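Local atomic coordinates of esterase (Thermotoga maritima, PDB entry 3DOH), a protein that probably hydrolyses carboxylic esters as a thermostable esterase, joining an immunoglobulin-like N-terminal domain to an alpha/beta-hydrolase domain. Residues Val6-Leu11 with Val26-Val31; Val61-Ser66 with Lys79-Glu84. One frame throughout, in Å; residues are numbered along the deposited sequence.

How the contacts relate
Both contacts are antiparallel strand pairs in the sheet of the Ig-like N-terminal domain, and strands 19-29 and 80-85 are neighbours there. Contact 1 joins the two arms of the hairpin 8-16/19-29; contact 2 pairs the end of strand 53-64 with strand 80-85. The two meet through probable backbone hydrogen bonds from I27 N to V81 O and from Y29 N to K79 O. Contact 2 is the more buried, with N65 and S66 exposed; in contact 1 V6, K7 and P30 are. In both, apolar side chains including I27, V81 and L83 pack toward F43. The other face carries S8, T10, E28, V26 and a water at contact 1, but Y62, Y80, N64 and V82 at contact 2.

Contact 1 of 2, residues Val6-Leu11 with Val26-Val31; sequences VKSVTL and VIEYPV
S8 and E28, and next to them T10 and V26, are hydrogen-bonded pairs of an antiparallel hairpin whose strand segments 8-11 and 26-29 run at 163° to each other. Among the main-chain bonds, E28 N gives to S8 O at 2.8 Å and V26 N to T10 O at 2.8 Å, with T10 N returning to V26 O. At the N-terminal end the pairing slips into a classic beta bulge: two residues, K7 and S8, stand opposite the single E28, and E28 O takes the hydrogen of K7 N at 2.6 Å and, weakly, that of S8 N.

A water bridges the hydroxyls of S8 and T10. It lies 2.8 Å from S8 OG and 2.6 Å from T10 OG1, and donates to V26 O, which thereby has a second partner besides T10 N.

Apolar contacts gather around V6, I27 and Y29. V6 spreads its two methyls, CG1 (anti to the backbone N, chi1 150°) toward I27 CG2 and CG2 obliquely to the Y29 ring, 3.7 Å from CE1. I27 CG2 also sits over one face of that ring, offset toward the rim, while Y29 OH is hydrogen-bonded to Q114. At the bulge K7 CB lies against E28 CG at 3.6 Å, the two chains meeting by their aliphatic parts.

K7 NZ stays 5.8 Å from E28 OE1, and E28 OE2 makes a long, weak ion pair with K79 instead. Main-chain bonds, one bridging water and aliphatic contacts thus hold the hairpin here, and any attraction between K7 and E28 is probably weak.

Contact 2 of 2, residues Val61-Ser66 with Lys79-Glu84; sequences VYANNS and KYVVLE
Y62 and V82 exchange a pair of backbone hydrogen bonds (Y62 N to V82 O, 3.1 Å, and V82 N to Y62 O, 2.8 Å), and N64 and Y80 do the same two residues further along, where the strand segments 61-64 and 80-84 run antiparallel at 148°.

On the face these four residues share, the Y62 ring lies beside V82. CG of Y62 stands between its backbone N and carbonyl carbon (chi1 60°), which starts the ring out beside V82, and V82 CB comes over one ring face, 3.8 Å from the Y62 ring centroid and 19° off the normal, a CH-pi contact. V82 CG1 reaches Y62 CZ and the hydroxyl oxygen, whose hydrogen bond goes to L69 O; F71 meets the same ring at a slant. An alanine in place of Y62 would probably open a gap over V82 and leave the L69 carbonyl without its hydroxyl mate.

The Y80 ring turns an edge to the departing chain: N64 O lies near its plane, and N65 O is 3.4 Å from Y80 CE2. Beyond the last paired residues, K79 N donates to N65 OD1 at 3.3 Å, nearly straight but from well above the amide plane, while N65 ND2 is held by E32.

The opposite face is aliphatic. V61 splits its methyls, CG1 to V81 CG1 (3.8 Å) and CG2 to L83 CD2 (3.7 Å), and all three valine and leucine side chains also touch F43.

Antiparallel pairing of neighbouring strands, here with V61, V81 and L83 packed on F43, fits the immunoglobulin-like fold assigned to this domain.

Contact 1 of 2, residues Val6-Leu11 with Val26-Val31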
# COMPACT_ATOMS: atom_id res chain seq x y z
N VAL A 6 35.64 23.52 -6.02
CA VAL A 6 35.49 22.08 -5.82
C VAL A 6 36.60 21.31 -6.54
O VAL A 6 36.74 21.39 -7.76
CB VAL A 6 34.12 21.58 -6.32
CG1 VAL A 6 34.23 20.14 -6.79
CG2 VAL A 6 33.08 21.72 -5.23
N LYS A 7 37.38 20.55 -5.77
CA LYS A 7 38.62 19.96 -6.27
C LYS A 7 38.39 18.77 -7.21
O LYS A 7 39.14 18.59 -8.17
CB LYS A 7 39.55 19.59 -5.11
CG LYS A 7 39.66 20.69 -4.01
CD LYS A 7 41.14 20.84 -3.50
CE LYS A 7 42.07 21.62 -4.49
NZ LYS A 7 43.46 21.80 -3.94
N SER A 8 37.38 17.96 -6.90
CA SER A 8 37.06 16.78 -7.70
C SER A 8 35.75 16.19 -7.25
O SER A 8 35.28 16.45 -6.14
CB SER A 8 38.13 15.69 -7.57
OG SER A 8 38.23 15.29 -6.21
N VAL A 9 35.19 15.41 -8.17
CA VAL A 9 34.02 14.59 -7.94
C VAL A 9 34.32 13.19 -8.47
O VAL A 9 34.58 12.99 -9.65
CB VAL A 9 32.77 15.20 -8.54
CG1 VAL A 9 32.84 16.71 -8.40
CG2 VAL A 9 32.70 14.87 -9.98
N THR A 10 34.36 12.24 -7.56
CA THR A 10 34.89 10.94 -7.86
C THR A 10 33.78 9.93 -7.67
O THR A 10 33.13 9.86 -6.63
CB THR A 10 36.03 10.62 -6.91
OG1 THR A 10 36.95 11.71 -6.86
CG2 THR A 10 36.75 9.38 -7.38
N LEU A 11 33.56 9.16 -8.72
CA LEU A 11 32.63 8.06 -8.73
C LEU A 11 33.22 6.86 -8.02
O LEU A 11 34.27 6.38 -8.42
CB LEU A 11 32.38 7.70 -10.18
CG LEU A 11 31.19 8.39 -10.86
CD1 LEU A 11 30.93 9.75 -10.26
CD2 LEU A 11 31.35 8.41 -12.39
N VAL A 26 32.11 10.84 -4.22
CA VAL A 26 32.91 11.63 -3.27
C VAL A 26 33.35 12.98 -3.86
O VAL A 26 33.99 13.03 -4.92
CB VAL A 26 34.17 10.86 -2.81
CG1 VAL A 26 35.09 11.75 -2.03
CG2 VAL A 26 33.78 9.65 -1.95
N ILE A 27 33.02 14.05 -3.17
CA ILE A 27 33.37 15.39 -3.62
C ILE A 27 34.50 15.92 -2.75
O ILE A 27 34.38 15.90 -1.54
CB ILE A 27 32.16 16.37 -3.54
CG1 ILE A 27 30.90 15.74 -4.19
CG2 ILE A 27 32.58 17.76 -4.09
CD1 ILE A 27 29.57 16.30 -3.75
N GLU A 28 35.59 16.36 -3.37
CA GLU A 28 36.69 17.01 -2.62
C GLU A 28 36.49 18.51 -2.68
O GLU A 28 36.67 19.13 -3.74
CB GLU A 28 38.09 16.63 -3.14
CG GLU A 28 39.22 17.34 -2.35
CD GLU A 28 40.64 16.78 -2.61
OE1 GLU A 28 41.04 16.51 -3.76
OE2 GLU A 28 41.38 16.63 -1.62
N TYR A 29 36.11 19.07 -1.54
CA TYR A 29 35.91 20.50 -1.39
C TYR A 29 37.22 21.26 -1.13
O TYR A 29 38.18 20.67 -0.62
CB TYR A 29 34.91 20.73 -0.27
CG TYR A 29 33.47 20.56 -0.75
CD1 TYR A 29 32.82 21.60 -1.42
CD2 TYR A 29 32.78 19.37 -0.55
CE1 TYR A 29 31.51 21.46 -1.86
CE2 TYR A 29 31.46 19.22 -0.97
CZ TYR A 29 30.83 20.26 -1.64
OH TYR A 29 29.52 20.13 -2.09
N PRO A 30 37.27 22.57 -1.50
CA PRO A 30 38.50 23.36 -1.24
C PRO A 30 38.86 23.51 0.27
O PRO A 30 40.04 23.51 0.60
CB PRO A 30 38.21 24.72 -1.93
CG PRO A 30 37.06 24.48 -2.87
CD PRO A 30 36.25 23.40 -2.18
N VAL A 31 37.87 23.63 1.15
CA VAL A 31 38.11 23.43 2.59
C VAL A 31 37.49 22.17 3.14
O VAL A 31 36.89 21.36 2.41
CB VAL A 31 37.56 24.55 3.47
CG1 VAL A 31 38.71 25.23 4.27
CG2 VAL A 31 36.66 25.51 2.66
O HOH W 1 36.55 13.44 -5.00

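Contact 2 of 2, residues Val61-Ser66 with Lys79-Glu84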
# COMPACT_ATOMS: atom_id res chain seq x y z
N VAL A 61 24.56 11.05 3.68
CA VAL A 61 25.74 11.94 3.45
C VAL A 61 26.66 12.00 4.67
O VAL A 61 26.17 12.04 5.80
CB VAL A 61 25.36 13.40 3.10
CG1 VAL A 61 26.61 14.18 2.71
CG2 VAL A 61 24.39 13.46 1.98
N TYR A 62 27.97 12.02 4.45
CA TYR A 62 28.96 12.22 5.54
C TYR A 62 30.33 12.78 5.07
O TYR A 62 30.60 12.89 3.87
CB TYR A 62 29.12 10.95 6.40
CG TYR A 62 29.60 9.72 5.64
CD1 TYR A 62 28.68 8.81 5.08
CD2 TYR A 62 30.95 9.47 5.47
CE1 TYR A 62 29.10 7.69 4.37
CE2 TYR A 62 31.39 8.36 4.75
CZ TYR A 62 30.46 7.47 4.21
OH TYR A 62 30.91 6.39 3.49
N ALA A 63 31.19 13.13 6.01
CA ALA A 63 32.50 13.64 5.63
C ALA A 63 33.62 12.86 6.27
O ALA A 63 33.47 12.38 7.38
CB ALA A 63 32.60 15.08 5.97
N ASN A 64 34.74 12.74 5.56
CA ASN A 64 35.99 12.23 6.12
C ASN A 64 37.18 13.00 5.51
O ASN A 64 36.98 13.95 4.72
CB ASN A 64 36.13 10.72 5.88
CG ASN A 64 36.22 10.34 4.40
OD1 ASN A 64 35.61 9.36 3.95
ND2 ASN A 64 36.99 11.10 3.64
N ASN A 65 38.40 12.60 5.87
CA ASN A 65 39.60 13.16 5.27
C ASN A 65 40.38 12.12 4.49
O ASN A 65 41.44 12.40 3.95
CB ASN A 65 40.49 13.84 6.32
CG ASN A 65 40.42 15.38 6.23
OD1 ASN A 65 40.38 16.00 5.13
ND2 ASN A 65 40.42 16.01 7.40
N SER A 66 39.83 10.92 4.43
CA SER A 66 40.42 9.83 3.69
C SER A 66 40.14 9.93 2.18
O SER A 66 41.06 9.90 1.40
CB SER A 66 39.93 8.49 4.25
OG SER A 66 38.50 8.42 4.20
N LYS A 79 37.69 17.53 4.01
CA LYS A 79 37.52 18.04 2.66
C LYS A 79 36.72 17.07 1.77
O LYS A 79 36.25 17.45 0.69
CB LYS A 79 38.87 18.44 2.03
CG LYS A 79 39.87 17.31 1.89
CD LYS A 79 41.26 17.72 2.40
CE LYS A 79 42.10 18.34 1.29
NZ LYS A 79 43.52 17.80 1.28
N TYR A 80 36.56 15.83 2.20
CA TYR A 80 35.81 14.90 1.37
C TYR A 80 34.37 14.75 1.84
O TYR A 80 34.11 14.50 3.03
CB TYR A 80 36.48 13.54 1.33
CG TYR A 80 37.85 13.57 0.73
CD1 TYR A 80 38.00 13.57 -0.65
CD2 TYR A 80 38.99 13.60 1.53
CE1 TYR A 80 39.25 13.59 -1.23
CE2 TYR A 80 40.27 13.63 0.95
CZ TYR A 80 40.38 13.61 -0.44
OH TYR A 80 41.59 13.65 -1.07
N VAL A 81 33.44 14.91 0.91
CA VAL A 81 32.05 14.64 1.19
C VAL A 81 31.61 13.41 0.38
O VAL A 81 31.74 13.36 -0.86
CB VAL A 81 31.16 15.89 0.95
CG1 VAL A 81 29.67 15.52 0.84
CG2 VAL A 81 31.40 16.92 2.05
N VAL A 82 31.13 12.43 1.14
CA VAL A 82 30.64 11.19 0.62
C VAL A 82 29.13 11.20 0.51
O VAL A 82 28.42 11.49 1.47
CB VAL A 82 31.04 10.00 1.52
CG1 VAL A 82 30.32 8.67 1.06
CG2 VAL A 82 32.54 9.81 1.49
N LEU A 83 28.66 10.86 -0.68
CA LEU A 83 27.26 10.69 -0.93
C LEU A 83 27.10 9.22 -1.25
O LEU A 83 27.56 8.77 -2.28
CB LEU A 83 26.87 11.47 -2.19
CG LEU A 83 27.12 12.98 -2.24
CD1 LEU A 83 26.66 13.48 -3.56
CD2 LEU A 83 26.41 13.69 -1.09
N GLU A 84 26.46 8.47 -0.37
CA GLU A 84 26.26 7.06 -0.64
C GLU A 84 25.00 6.87 -1.48
O GLU A 84 24.03 7.59 -1.34
CB GLU A 84 26.28 6.30 0.69
CG GLU A 84 25.13 5.36 0.91
CD GLU A 84 25.55 4.08 1.61
OE1 GLU A 84 26.52 4.10 2.41
OE2 GLU A 84 24.90 3.03 1.32